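Local coordinates for hypothetical protein (Staphylococcus aureus subsp. aureus Mu50, PDB 4PEO) that acts as an essential cysteine protease, removing the N-terminal nine residues of ribosomal protein bL27 and trimming capsid and scaffold proteins of bacteriophage 80alpha, at residues M1-N9 with V14-H22; I48-D57 with I69-A79. All coordinates share one frame; numbering follows the deposited sequence.

Contact 1. Residues M1-N9 with V14-H22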
ATOM      1  N   MET B   1      -3.612 -18.354 -10.102  1.00 57.01           N
ATOM      2  CA  MET B   1      -2.840 -17.145 -10.387  1.00 54.61           C
ATOM      3  C   MET B   1      -3.705 -15.874 -10.412  1.00 49.99           C
ATOM      4  O   MET B   1      -4.803 -15.877 -10.968  1.00 47.82           O
ATOM      5  CB  MET B   1      -2.048 -17.297 -11.706  1.00 58.96           C
ATOM      6  CG  MET B   1      -1.046 -16.162 -11.972  1.00 62.73           C
ATOM      7  SD  MET B   1       0.186 -16.522 -13.252  1.00 71.04           S
ATOM      8  CE  MET B   1      -0.827 -16.447 -14.724  1.00 67.33           C
ATOM      9  N   ILE B   2      -3.192 -14.792  -9.816  1.00 43.00           N
ATOM     10  CA  ILE B   2      -3.859 -13.492  -9.816  1.00 39.16           C
ATOM     11  C   ILE B   2      -3.292 -12.705 -10.997  1.00 40.25           C
ATOM     12  O   ILE B   2      -2.076 -12.709 -11.202  1.00 40.13           O
ATOM     13  CB  ILE B   2      -3.651 -12.735  -8.466  1.00 41.52           C
ATOM     14  CG1 ILE B   2      -4.366 -13.459  -7.297  1.00 44.03           C
ATOM     15  CG2 ILE B   2      -4.084 -11.252  -8.562  1.00 39.19           C
ATOM     16  CD1 ILE B   2      -3.851 -13.070  -5.874  1.00 50.83           C
ATOM     17  N   THR B   3      -4.169 -12.039 -11.778  1.00 34.10           N
ATOM     18  CA  THR B   3      -3.739 -11.200 -12.894  1.00 32.16           C
ATOM     19  C   THR B   3      -4.081  -9.759 -12.549  1.00 33.14           C
ATOM     20  O   THR B   3      -5.152  -9.497 -12.001  1.00 32.89           O
ATOM     21  CB  THR B   3      -4.393 -11.615 -14.213  1.00 42.72           C
ATOM     22  OG1 THR B   3      -5.811 -11.493 -14.080  1.00 47.08           O
ATOM     23  CG2 THR B   3      -4.008 -13.033 -14.645  1.00 39.72           C
ATOM     24  N   VAL B   4      -3.161  -8.832 -12.829  1.00 27.61           N
ATOM     25  CA  VAL B   4      -3.385  -7.412 -12.576  1.00 25.48           C
ATOM     26  C   VAL B   4      -3.103  -6.651 -13.870  1.00 29.88           C
ATOM     27  O   VAL B   4      -1.953  -6.614 -14.303  1.00 31.53           O
ATOM     28  CB  VAL B   4      -2.538  -6.848 -11.393  1.00 28.52           C
ATOM     29  CG1 VAL B   4      -2.968  -5.418 -11.062  1.00 26.96           C
ATOM     30  CG2 VAL B   4      -2.630  -7.740 -10.154  1.00 29.02           C
ATOM     31  N   ASP B   5      -4.153  -6.081 -14.501  1.00 25.84           N
ATOM     32  CA  ASP B   5      -4.016  -5.328 -15.748  1.00 25.69           C
ATOM     33  C   ASP B   5      -3.924  -3.860 -15.399  1.00 27.53           C
ATOM     34  O   ASP B   5      -4.813  -3.331 -14.725  1.00 24.91           O
ATOM     35  CB  ASP B   5      -5.201  -5.576 -16.682  1.00 27.01           C
ATOM     36  CG  ASP B   5      -5.286  -6.984 -17.231  1.00 33.30           C
ATOM     37  OD1 ASP B   5      -4.230  -7.536 -17.637  1.00 33.64           O
ATOM     38  OD2 ASP B   5      -6.403  -7.520 -17.296  1.00 35.68           O
ATOM     39  N   ILE B   6      -2.848  -3.204 -15.839  1.00 25.07           N
ATOM     40  CA  ILE B   6      -2.576  -1.808 -15.476  1.00 24.07           C
ATOM     41  C   ILE B   6      -2.562  -0.917 -16.713  1.00 27.59           C
ATOM     42  O   ILE B   6      -1.818  -1.194 -17.657  1.00 28.02           O
ATOM     43  CB  ILE B   6      -1.237  -1.750 -14.681  1.00 27.41           C
ATOM     44  CG1 ILE B   6      -1.265  -2.710 -13.463  1.00 28.03           C
ATOM     45  CG2 ILE B   6      -0.910  -0.325 -14.263  1.00 27.62           C
ATOM     46  CD1 ILE B   6       0.005  -3.448 -13.170  1.00 35.49           C
ATOM     47  N   THR B   7      -3.373   0.159 -16.702  1.00 22.22           N
ATOM     48  CA  THR B   7      -3.464   1.067 -17.834  1.00 23.43           C
ATOM     49  C   THR B   7      -2.959   2.416 -17.411  1.00 27.13           C
ATOM     50  O   THR B   7      -3.499   3.024 -16.482  1.00 25.48           O
ATOM     51  CB  THR B   7      -4.896   1.130 -18.388  1.00 28.48           C
ATOM     52  OG1 THR B   7      -5.354  -0.209 -18.660  1.00 27.19           O
ATOM     53  CG2 THR B   7      -5.006   2.022 -19.627  1.00 28.21           C
ATOM     54  N   VAL B   8      -1.919   2.867 -18.110  1.00 24.88           N
ATOM     55  CA  VAL B   8      -1.255   4.158 -17.898  1.00 25.10           C
ATOM     56  C   VAL B   8      -1.487   4.950 -19.173  1.00 30.94           C
ATOM     57  O   VAL B   8      -1.201   4.446 -20.268  1.00 31.63           O
ATOM     58  CB  VAL B   8       0.249   3.982 -17.552  1.00 28.68           C
ATOM     59  CG1 VAL B   8       0.943   5.336 -17.383  1.00 29.55           C
ATOM     60  CG2 VAL B   8       0.421   3.143 -16.287  1.00 26.79           C
ATOM     61  N   ASN B   9      -2.064   6.161 -19.057  1.00 27.61           N
ATOM     62  CA  ASN B   9      -2.366   6.939 -20.248  1.00 29.50           C
ATOM     63  C   ASN B   9      -1.114   7.643 -20.800  1.00 35.33           C
ATOM     64  O   ASN B   9      -0.025   7.529 -20.219  1.00 35.39           O
ATOM     65  CB  ASN B   9      -3.542   7.919 -20.020  1.00 30.48           C
ATOM     66  CG  ASN B   9      -3.286   9.046 -19.046  1.00 41.11           C
ATOM     67  OD1 ASN B   9      -2.151   9.342 -18.669  1.00 36.21           O
ATOM     68  ND2 ASN B   9      -4.340   9.732 -18.640  1.00 37.52           N
ATOM     69  N   VAL B  14      -2.140   6.705 -14.041  1.00 24.50           N
ATOM     70  CA  VAL B  14      -2.745   5.368 -13.911  1.00 22.87           C
ATOM     71  C   VAL B  14      -4.259   5.597 -14.024  1.00 26.46           C
ATOM     72  O   VAL B  14      -4.846   6.250 -13.156  1.00 24.37           O
ATOM     73  CB  VAL B  14      -2.369   4.683 -12.566  1.00 26.19           C
ATOM     74  CG1 VAL B  14      -3.116   3.350 -12.408  1.00 26.09           C
ATOM     75  CG2 VAL B  14      -0.856   4.462 -12.450  1.00 26.03           C
ATOM     76  N   THR B  15      -4.877   5.084 -15.093  1.00 22.51           N
ATOM     77  CA  THR B  15      -6.321   5.271 -15.318  1.00 22.74           C
ATOM     78  C   THR B  15      -7.128   4.075 -14.876  1.00 26.25           C
ATOM     79  O   THR B  15      -8.298   4.234 -14.530  1.00 27.59           O
ATOM     80  CB  THR B  15      -6.620   5.627 -16.784  1.00 27.17           C
ATOM     81  OG1 THR B  15      -6.269   4.517 -17.625  1.00 26.92           O
ATOM     82  CG2 THR B  15      -5.875   6.909 -17.242  1.00 24.58           C
ATOM     83  N   ASP B  16      -6.553   2.869 -14.993  1.00 21.73           N
ATOM     84  CA  ASP B  16      -7.291   1.662 -14.653  1.00 21.26           C
ATOM     85  C   ASP B  16      -6.386   0.619 -14.076  1.00 23.68           C
ATOM     86  O   ASP B  16      -5.252   0.451 -14.531  1.00 23.65           O
ATOM     87  CB  ASP B  16      -7.911   1.060 -15.941  1.00 22.52           C
ATOM     88  CG  ASP B  16      -8.890   1.960 -16.656  1.00 26.25           C
ATOM     89  OD1 ASP B  16      -8.436   2.856 -17.394  1.00 25.38           O
ATOM     90  OD2 ASP B  16     -10.113   1.740 -16.514  1.00 27.29           O
ATOM     91  N   VAL B  17      -6.910  -0.151 -13.138  1.00 21.13           N
ATOM     92  CA  VAL B  17      -6.217  -1.309 -12.596  1.00 20.41           C
ATOM     93  C   VAL B  17      -7.319  -2.348 -12.463  1.00 24.28           C
ATOM     94  O   VAL B  17      -8.354  -2.039 -11.861  1.00 24.39           O
ATOM     95  CB  VAL B  17      -5.533  -1.027 -11.229  1.00 24.57           C
ATOM     96  CG1 VAL B  17      -4.968  -2.314 -10.624  1.00 25.29           C
ATOM     97  CG2 VAL B  17      -4.414   0.010 -11.369  1.00 24.42           C
ATOM     98  N   ILE B  18      -7.125  -3.553 -13.024  1.00 21.06           N
ATOM     99  CA  ILE B  18      -8.127  -4.615 -12.874  1.00 21.07           C
ATOM    100  C   ILE B  18      -7.447  -5.832 -12.290  1.00 28.38           C
ATOM    101  O   ILE B  18      -6.525  -6.359 -12.914  1.00 28.41           O
ATOM    102  CB  ILE B  18      -8.850  -4.972 -14.198  1.00 24.33           C
ATOM    103  CG1 ILE B  18      -9.395  -3.690 -14.879  1.00 24.94           C
ATOM    104  CG2 ILE B  18      -9.951  -6.014 -13.931  1.00 26.61           C
ATOM    105  CD1 ILE B  18     -10.096  -3.890 -16.234  1.00 34.86           C
ATOM    106  N   MET B  19      -7.923  -6.302 -11.122  1.00 24.61           N
ATOM    107  CA  MET B  19      -7.381  -7.517 -10.508  1.00 23.36           C
ATOM    108  C   MET B  19      -8.399  -8.636 -10.650  1.00 28.81           C
ATOM    109  O   MET B  19      -9.589  -8.445 -10.362  1.00 29.32           O
ATOM    110  CB  MET B  19      -7.044  -7.300  -9.014  1.00 23.90           C
ATOM    111  CG  MET B  19      -6.495  -8.558  -8.315  1.00 25.58           C
ATOM    112  SD  MET B  19      -5.911  -8.290  -6.574  1.00 23.18           S
ATOM    113  CE  MET B  19      -4.486  -7.482  -6.891  1.00 22.57           C
ATOM    114  N   ASP B  20      -7.927  -9.821 -11.055  1.00 27.07           N
ATOM    115  CA  ASP B  20      -8.800 -10.982 -11.156  1.00 28.66           C
ATOM    116  C   ASP B  20      -8.060 -12.230 -10.694  1.00 35.21           C
ATOM    117  O   ASP B  20      -6.834 -12.288 -10.814  1.00 34.33           O
ATOM    118  CB  ASP B  20      -9.394 -11.133 -12.568  1.00 31.14           C
ATOM    119  CG  ASP B  20     -10.475 -12.204 -12.641  1.00 37.50           C
ATOM    120  OD1 ASP B  20     -11.419 -12.163 -11.807  1.00 36.06           O
ATOM    121  OD2 ASP B  20     -10.355 -13.108 -13.490  1.00 41.47           O
ATOM    122  N   GLY B  21      -8.799 -13.180 -10.120  1.00 34.96           N
ATOM    123  CA  GLY B  21      -8.242 -14.424  -9.602  1.00 37.14           C
ATOM    124  C   GLY B  21      -8.001 -14.417  -8.104  1.00 42.70           C
ATOM    125  O   GLY B  21      -7.647 -15.451  -7.533  1.00 45.14           O
ATOM    126  N   HIS B  22      -8.186 -13.255  -7.452  1.00 37.69           N
ATOM    127  CA  HIS B  22      -7.990 -13.089  -6.006  1.00 50.30           C
ATOM    128  C   HIS B  22      -9.096 -13.769  -5.185  1.00 80.77           C
ATOM    129  O   HIS B  22     -10.227 -13.911  -5.653  1.00 50.47           O
ATOM    130  CB  HIS B  22      -7.876 -11.597  -5.640  1.00 48.75           C
ATOM    131  CG  HIS B  22      -9.050 -10.784  -6.090  1.00 51.02           C
ATOM    132  ND1 HIS B  22      -9.235 -10.462  -7.422  1.00 51.57           N
ATOM    133  CD2 HIS B  22     -10.076 -10.272  -5.369  1.00 52.90           C
ATOM    134  CE1 HIS B  22     -10.355  -9.759  -7.471  1.00 50.75           C
ATOM    135  NE2 HIS B  22     -10.902  -9.625  -6.262  1.00 51.78           N
TER
HETATM  136  O   HOH W   1      -7.279  -8.728 -14.753  1.00 36.84           O
HETATM  137  O   HOH W   2      -6.287  -1.833 -16.700  1.00 27.07           O
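Thr7 meets two residues at once, Thr15 and Asp16, where strand 14-20 runs antiparallel to strand 2-8. Thr7 O takes Thr15 N at 2.8 Å and, weakly, Asp16 N at 3.4 Å, while Thr7 N gives a bond back to Asp16 O. The side chain of Thr7 lies alongside that of Asp16, both pointing the same way. OG1 of Thr7 stands beside the backbone N (chi1 -53°), which leaves CG2 anti to that N and 3.4 Å from Thr15 OG1. Thr15 OG1 donates to Asp16 OD1 at 2.7 Å, meeting it on the anti side; the same carboxylate also reaches Arg70 and His68 on the neighbouring strand. A water bonded to Thr7 OG1 bridges weakly to Asp5 O and Asp16 O.

At the other end Ile2 turns CG2 onto the thioether chain of Met19, 3.6 Å from its CG, and lays CG1 beside the backbone of Gly21 and His22. Met19 bends at its last torsion (chi3 -74°), and its CE comes 3.8 Å from Val4 CG2. These apolar groups face helices 36-51 and 77-96, whereas Thr3, Asp5 and Thr7 lie on the other face. The whole is a beta hairpin with a classic bulge at Thr15 and Asp16, its second strand leading into His22, assigned as the active-site proton donor.

Contact 2. Residues I48-D57 with I69-A79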
ATOM      1  N   ILE B  48      -7.112   5.777  -0.901  1.00 22.24           N
ATOM      2  CA  ILE B  48      -7.482   6.842  -1.842  1.00 22.89           C
ATOM      3  C   ILE B  48      -8.743   7.562  -1.315  1.00 28.97           C
ATOM      4  O   ILE B  48      -8.778   8.792  -1.245  1.00 28.10           O
ATOM      5  CB  ILE B  48      -7.711   6.295  -3.281  1.00 25.11           C
ATOM      6  CG1 ILE B  48      -6.396   5.808  -3.915  1.00 25.92           C
ATOM      7  CG2 ILE B  48      -8.413   7.369  -4.172  1.00 26.99           C
ATOM      8  CD1 ILE B  48      -6.598   4.933  -5.225  1.00 27.27           C
ATOM      9  N   ILE B  49      -9.761   6.771  -0.933  1.00 28.81           N
ATOM     10  CA  ILE B  49     -11.041   7.291  -0.431  1.00 31.27           C
ATOM     11  C   ILE B  49     -10.898   8.051   0.897  1.00 37.05           C
ATOM     12  O   ILE B  49     -11.479   9.129   1.055  1.00 38.39           O
ATOM     13  CB  ILE B  49     -12.111   6.153  -0.408  1.00 35.73           C
ATOM     14  CG1 ILE B  49     -12.404   5.667  -1.853  1.00 35.46           C
ATOM     15  CG2 ILE B  49     -13.409   6.590   0.301  1.00 40.56           C
ATOM     16  CD1 ILE B  49     -13.106   4.277  -1.969  1.00 45.00           C
ATOM     17  N   GLY B  50     -10.116   7.500   1.815  1.00 32.95           N
ATOM     18  CA  GLY B  50      -9.930   8.084   3.135  1.00 34.37           C
ATOM     19  C   GLY B  50      -8.950   9.235   3.242  1.00 37.99           C
ATOM     20  O   GLY B  50      -9.115  10.094   4.114  1.00 39.32           O
ATOM     21  N   LEU B  51      -7.923   9.269   2.372  1.00 32.12           N
ATOM     22  CA  LEU B  51      -6.853  10.276   2.458  1.00 31.48           C
ATOM     23  C   LEU B  51      -6.852  11.364   1.401  1.00 35.25           C
ATOM     24  O   LEU B  51      -6.085  12.323   1.536  1.00 35.46           O
ATOM     25  CB  LEU B  51      -5.470   9.596   2.474  1.00 29.02           C
ATOM     26  CG  LEU B  51      -5.252   8.492   3.532  1.00 32.77           C
ATOM     27  CD1 LEU B  51      -3.951   7.751   3.286  1.00 30.89           C
ATOM     28  CD2 LEU B  51      -5.312   9.049   4.959  1.00 38.48           C
ATOM     29  N   THR B  52      -7.630  11.185   0.323  1.00 30.71           N
ATOM     30  CA  THR B  52      -7.676  12.128  -0.804  1.00 30.99           C
ATOM     31  C   THR B  52      -9.118  12.516  -1.140  1.00 36.11           C
ATOM     32  O   THR B  52     -10.060  11.903  -0.630  1.00 36.18           O
ATOM     33  CB  THR B  52      -6.983  11.542  -2.076  1.00 29.94           C
ATOM     34  OG1 THR B  52      -7.918  10.737  -2.812  1.00 27.90           O
ATOM     35  CG2 THR B  52      -5.717  10.724  -1.771  1.00 27.03           C
ATOM     36  N   SER B  53      -9.277  13.477  -2.073  1.00 33.67           N
ATOM     37  CA  SER B  53     -10.585  13.918  -2.570  1.00 35.58           C
ATOM     38  C   SER B  53     -11.041  13.060  -3.771  1.00 38.34           C
ATOM     39  O   SER B  53     -12.160  13.226  -4.261  1.00 39.47           O
ATOM     40  CB  SER B  53     -10.521  15.389  -2.982  1.00 40.34           C
ATOM     41  OG  SER B  53      -9.532  15.575  -3.984  1.00 44.40           O
ATOM     42  N   GLU B  54     -10.170  12.156  -4.256  1.00 32.38           N
ATOM     43  CA  GLU B  54     -10.504  11.305  -5.395  1.00 30.03           C
ATOM     44  C   GLU B  54     -11.489  10.196  -5.005  1.00 33.95           C
ATOM     45  O   GLU B  54     -11.342   9.565  -3.955  1.00 33.34           O
ATOM     46  CB  GLU B  54      -9.222  10.736  -6.032  1.00 28.42           C
ATOM     47  CG  GLU B  54      -9.398   9.505  -6.922  1.00 27.86           C
ATOM     48  CD  GLU B  54     -10.048   9.679  -8.283  1.00 32.90           C
ATOM     49  OE1 GLU B  54     -10.625  10.757  -8.553  1.00 33.81           O
ATOM     50  OE2 GLU B  54     -10.006   8.709  -9.073  1.00 28.73           O
ATOM     51  N   ARG B  55     -12.499   9.977  -5.853  1.00 31.67           N
ATOM     52  CA  ARG B  55     -13.493   8.922  -5.657  1.00 31.93           C
ATOM     53  C   ARG B  55     -13.494   8.073  -6.914  1.00 35.73           C
ATOM     54  O   ARG B  55     -14.173   8.402  -7.895  1.00 35.76           O
ATOM     55  CB  ARG B  55     -14.891   9.485  -5.321  1.00 34.69           C
ATOM     56  CG  ARG B  55     -14.934  10.277  -4.014  1.00 41.96           C
ATOM     57  CD  ARG B  55     -14.692   9.409  -2.794  1.00 43.96           C
ATOM     58  NE  ARG B  55     -14.724  10.186  -1.556  1.00 42.88           N
ATOM     59  CZ  ARG B  55     -13.658  10.737  -0.981  1.00 55.82           C
ATOM     60  NH1 ARG B  55     -12.456  10.607  -1.529  1.00 39.37           N
ATOM     61  NH2 ARG B  55     -13.789  11.432   0.141  1.00 48.84           N
ATOM     62  N   PRO B  56     -12.638   7.032  -6.949  1.00 31.42           N
ATOM     63  CA  PRO B  56     -12.558   6.211  -8.166  1.00 30.34           C
ATOM     64  C   PRO B  56     -13.848   5.475  -8.460  1.00 34.08           C
ATOM     65  O   PRO B  56     -14.643   5.211  -7.546  1.00 35.32           O
ATOM     66  CB  PRO B  56     -11.437   5.209  -7.865  1.00 30.24           C
ATOM     67  CG  PRO B  56     -10.710   5.749  -6.666  1.00 34.48           C
ATOM     68  CD  PRO B  56     -11.747   6.516  -5.888  1.00 31.71           C
ATOM     69  N   ASP B  57     -14.037   5.121  -9.731  1.00 29.88           N
ATOM     70  CA  ASP B  57     -15.198   4.360 -10.185  1.00 30.66           C
ATOM     71  C   ASP B  57     -14.804   2.890 -10.021  1.00 34.00           C
ATOM     72  O   ASP B  57     -13.879   2.421 -10.697  1.00 34.08           O
ATOM     73  CB  ASP B  57     -15.498   4.724 -11.650  1.00 33.25           C
ATOM     74  CG  ASP B  57     -16.794   4.213 -12.247  1.00 52.30           C
ATOM     75  OD1 ASP B  57     -17.513   3.454 -11.558  1.00 54.89           O
ATOM     76  OD2 ASP B  57     -17.089   4.571 -13.404  1.00 62.73           O
ATOM     77  N   ILE B  69     -10.665  -0.677 -10.765  1.00 23.67           N
ATOM     78  CA  ILE B  69     -10.504   0.675 -10.252  1.00 22.82           C
ATOM     79  C   ILE B  69     -10.329   1.564 -11.477  1.00 25.75           C
ATOM     80  O   ILE B  69      -9.358   1.396 -12.221  1.00 23.27           O
ATOM     81  CB  ILE B  69      -9.271   0.832  -9.323  1.00 25.00           C
ATOM     82  CG1 ILE B  69      -9.255  -0.201  -8.176  1.00 26.35           C
ATOM     83  CG2 ILE B  69      -9.157   2.289  -8.833  1.00 26.06           C
ATOM     84  CD1 ILE B  69      -7.818  -0.404  -7.564  1.00 29.64           C
ATOM     85  N   ARG B  70     -11.233   2.513 -11.678  1.00 24.42           N
ATOM     86  CA  ARG B  70     -11.085   3.468 -12.761  1.00 24.79           C
ATOM     87  C   ARG B  70     -10.880   4.849 -12.141  1.00 28.23           C
ATOM     88  O   ARG B  70     -11.738   5.310 -11.378  1.00 28.29           O
ATOM     89  CB  ARG B  70     -12.306   3.436 -13.701  1.00 26.32           C
ATOM     90  CG  ARG B  70     -12.428   4.654 -14.611  1.00 36.32           C
ATOM     91  CD  ARG B  70     -11.417   4.682 -15.739  1.00 38.22           C
ATOM     92  NE  ARG B  70     -11.652   5.826 -16.629  1.00 44.42           N
ATOM     93  CZ  ARG B  70     -10.994   6.047 -17.765  1.00 49.88           C
ATOM     94  NH1 ARG B  70     -10.070   5.188 -18.185  1.00 29.70           N
ATOM     95  NH2 ARG B  70     -11.272   7.113 -18.501  1.00 39.54           N
ATOM     96  N   SER B  71      -9.744   5.506 -12.454  1.00 23.83           N
ATOM     97  CA  SER B  71      -9.483   6.844 -11.922  1.00 24.80           C
ATOM     98  C   SER B  71     -10.457   7.845 -12.512  1.00 31.18           C
ATOM     99  O   SER B  71     -10.800   7.774 -13.709  1.00 31.05           O
ATOM    100  CB  SER B  71      -8.048   7.281 -12.212  1.00 26.98           C
ATOM    101  OG  SER B  71      -7.144   6.350 -11.630  1.00 25.43           O
ATOM    102  N   VAL B  72     -10.935   8.758 -11.663  1.00 29.55           N
ATOM    103  CA  VAL B  72     -11.851   9.810 -12.113  1.00 32.28           C
ATOM    104  C   VAL B  72     -11.047  11.100 -12.306  1.00 37.22           C
ATOM    105  O   VAL B  72     -11.012  11.643 -13.414  1.00 39.24           O
ATOM    106  CB  VAL B  72     -13.104   9.960 -11.216  1.00 37.37           C
ATOM    107  CG1 VAL B  72     -13.942  11.170 -11.647  1.00 39.87           C
ATOM    108  CG2 VAL B  72     -13.948   8.688 -11.258  1.00 36.40           C
ATOM    109  N   ASP B  73     -10.380  11.568 -11.245  1.00 33.64           N
ATOM    110  CA  ASP B  73      -9.519  12.742 -11.328  1.00 34.18           C
ATOM    111  C   ASP B  73      -8.084  12.239 -11.479  1.00 36.03           C
ATOM    112  O   ASP B  73      -7.392  12.020 -10.474  1.00 32.12           O
ATOM    113  CB  ASP B  73      -9.685  13.659 -10.094  1.00 36.91           C
ATOM    114  CG  ASP B  73      -8.807  14.908 -10.096  1.00 43.54           C
ATOM    115  OD1 ASP B  73      -8.171  15.192 -11.137  1.00 42.51           O
ATOM    116  OD2 ASP B  73      -8.738  15.584  -9.052  1.00 48.84           O
ATOM    117  N   THR B  74      -7.634  12.056 -12.734  1.00 33.84           N
ATOM    118  CA  THR B  74      -6.271  11.575 -13.030  1.00 33.01           C
ATOM    119  C   THR B  74      -5.204  12.618 -12.662  1.00 38.56           C
ATOM    120  O   THR B  74      -4.015  12.294 -12.610  1.00 39.03           O
ATOM    121  CB  THR B  74      -6.134  11.136 -14.506  1.00 36.89           C
ATOM    122  OG1 THR B  74      -6.351  12.263 -15.352  1.00 39.94           O
ATOM    123  CG2 THR B  74      -7.052   9.977 -14.876  1.00 36.57           C
ATOM    124  N   ASN B  75      -5.621  13.868 -12.417  1.00 35.44           N
ATOM    125  CA  ASN B  75      -4.692  14.924 -12.039  1.00 36.45           C
ATOM    126  C   ASN B  75      -4.576  15.089 -10.521  1.00 38.14           C
ATOM    127  O   ASN B  75      -3.927  16.026 -10.048  1.00 38.88           O
ATOM    128  CB  ASN B  75      -5.011  16.237 -12.745  1.00 44.04           C
ATOM    129  CG  ASN B  75      -5.058  16.130 -14.247  1.00 75.62           C
ATOM    130  OD1 ASN B  75      -4.111  15.719 -14.940  1.00 71.26           O
ATOM    131  ND2 ASN B  75      -6.199  16.480 -14.772  1.00 71.93           N
ATOM    132  N   ASN B  76      -5.175  14.165  -9.756  1.00 32.53           N
ATOM    133  CA  ASN B  76      -5.054  14.177  -8.307  1.00 31.64           C
ATOM    134  C   ASN B  76      -3.712  13.514  -7.981  1.00 31.68           C
ATOM    135  O   ASN B  76      -3.595  12.288  -8.041  1.00 29.34           O
ATOM    136  CB  ASN B  76      -6.226  13.447  -7.627  1.00 32.26           C
ATOM    137  CG  ASN B  76      -6.211  13.598  -6.122  1.00 42.48           C
ATOM    138  OD1 ASN B  76      -5.211  13.328  -5.446  1.00 34.00           O
ATOM    139  ND2 ASN B  76      -7.305  14.075  -5.565  1.00 37.14           N
ATOM    140  N   ASP B  77      -2.692  14.331  -7.670  1.00 29.23           N
ATOM    141  CA  ASP B  77      -1.349  13.834  -7.393  1.00 27.89           C
ATOM    142  C   ASP B  77      -1.292  12.847  -6.237  1.00 30.43           C
ATOM    143  O   ASP B  77      -0.516  11.894  -6.290  1.00 28.01           O
ATOM    144  CB  ASP B  77      -0.373  14.996  -7.166  1.00 31.76           C
ATOM    145  CG  ASP B  77      -0.079  15.834  -8.407  1.00 39.35           C
ATOM    146  OD1 ASP B  77      -0.456  15.405  -9.530  1.00 38.36           O
ATOM    147  OD2 ASP B  77       0.567  16.885  -8.266  1.00 44.16           O
ATOM    148  N   GLU B  78      -2.115  13.060  -5.200  1.00 28.70           N
ATOM    149  CA  GLU B  78      -2.126  12.178  -4.025  1.00 26.68           C
ATOM    150  C   GLU B  78      -2.677  10.794  -4.392  1.00 26.63           C
ATOM    151  O   GLU B  78      -2.044   9.786  -4.070  1.00 23.40           O
ATOM    152  CB  GLU B  78      -2.951  12.790  -2.894  1.00 28.71           C
ATOM    153  CG  GLU B  78      -2.286  13.947  -2.171  1.00 39.81           C
ATOM    154  CD  GLU B  78      -3.064  14.394  -0.948  1.00 64.88           C
ATOM    155  OE1 GLU B  78      -4.315  14.462  -1.018  1.00 57.64           O
ATOM    156  OE2 GLU B  78      -2.419  14.670   0.088  1.00 62.68           O
ATOM    157  N   ALA B  79      -3.829  10.738  -5.102  1.00 23.84           N
ATOM    158  CA  ALA B  79      -4.414   9.458  -5.537  1.00 22.51           C
ATOM    159  C   ALA B  79      -3.426   8.760  -6.492  1.00 24.35           C
ATOM    160  O   ALA B  79      -3.232   7.554  -6.383  1.00 22.81           O
ATOM    161  CB  ALA B  79      -5.748   9.699  -6.241  1.00 24.17           C
TER
HETATM  162  O   HOH W   3      -6.941  14.911  -2.624  1.00 40.65           O
HETATM  163  O   HOH W   4      -7.607   7.468  -8.890  1.00 24.92           O
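The backbones of 48-57 and 69-79 pair as strands at Asp57 and Arg70, an antiparallel hydrogen-bonded pair closed by two 2.8 Å bonds, Asp57 N to Arg70 O and Arg70 N to Asp57 O. Next to this end of the beta hairpin 57-59/67-70, the exit of helix 36-51 packs on the start of helix 77-96. Glu54 carries most of the contact. Its chain leaves with CG anti to the backbone N (chi1 161°) and then bends at chi2 (72°), so that CB and CG pass over the methyl of Ala79 and the carboxylate reaches the turn beyond the strand. There the two oxygens divide the amides: OE2 takes the N-H of Val72 on its syn lone pair, while OE1 accepts from Asp73 N on the syn side, well out of the carboxylate plane. A water donates to OE2 as well, linking it to Ser71 OG, which is also bonded to Val14. This double grip pins a buried carboxylate against two consecutive backbone amides, an arrangement likely to steady its negative charge.

Thr52 is the first residue past the end of helix 36-51. Thr52 OG1 accepts from Glu54 N, an ST turn, and donates back to Ile48 O, while Thr52 CG2 lies 3.6 Å from Glu78 CB. Asn76 is the N-cap of the facing helix, its OD1 taking Ala79 N at 3.0 Å. Beside it one water joins three groups, accepting from Ser53 N and Asn76 ND2 and donating to Glu78 OE1.

How the contacts relate
Contact 1 closes before contact 2 opens along the chain, and their centres lie about 16 Å apart. Both reach one mixed sheet, in which strand 14-20 of the first hairpin sits next to strand 67-70. The two contacts touch there: Ser71 N probably bonds to Thr15 O at 2.8 Å, at the bulge. Helix 36-51, which follows strand 14-20, and helix 77-96 both pack against the apolar face of the sheet, and contact 2 ties the end of one to the beginning of the other. His22 closes contact 1 at the opposite end of strand 14-20, so the turns of contact 2 gather away from the assigned proton donor.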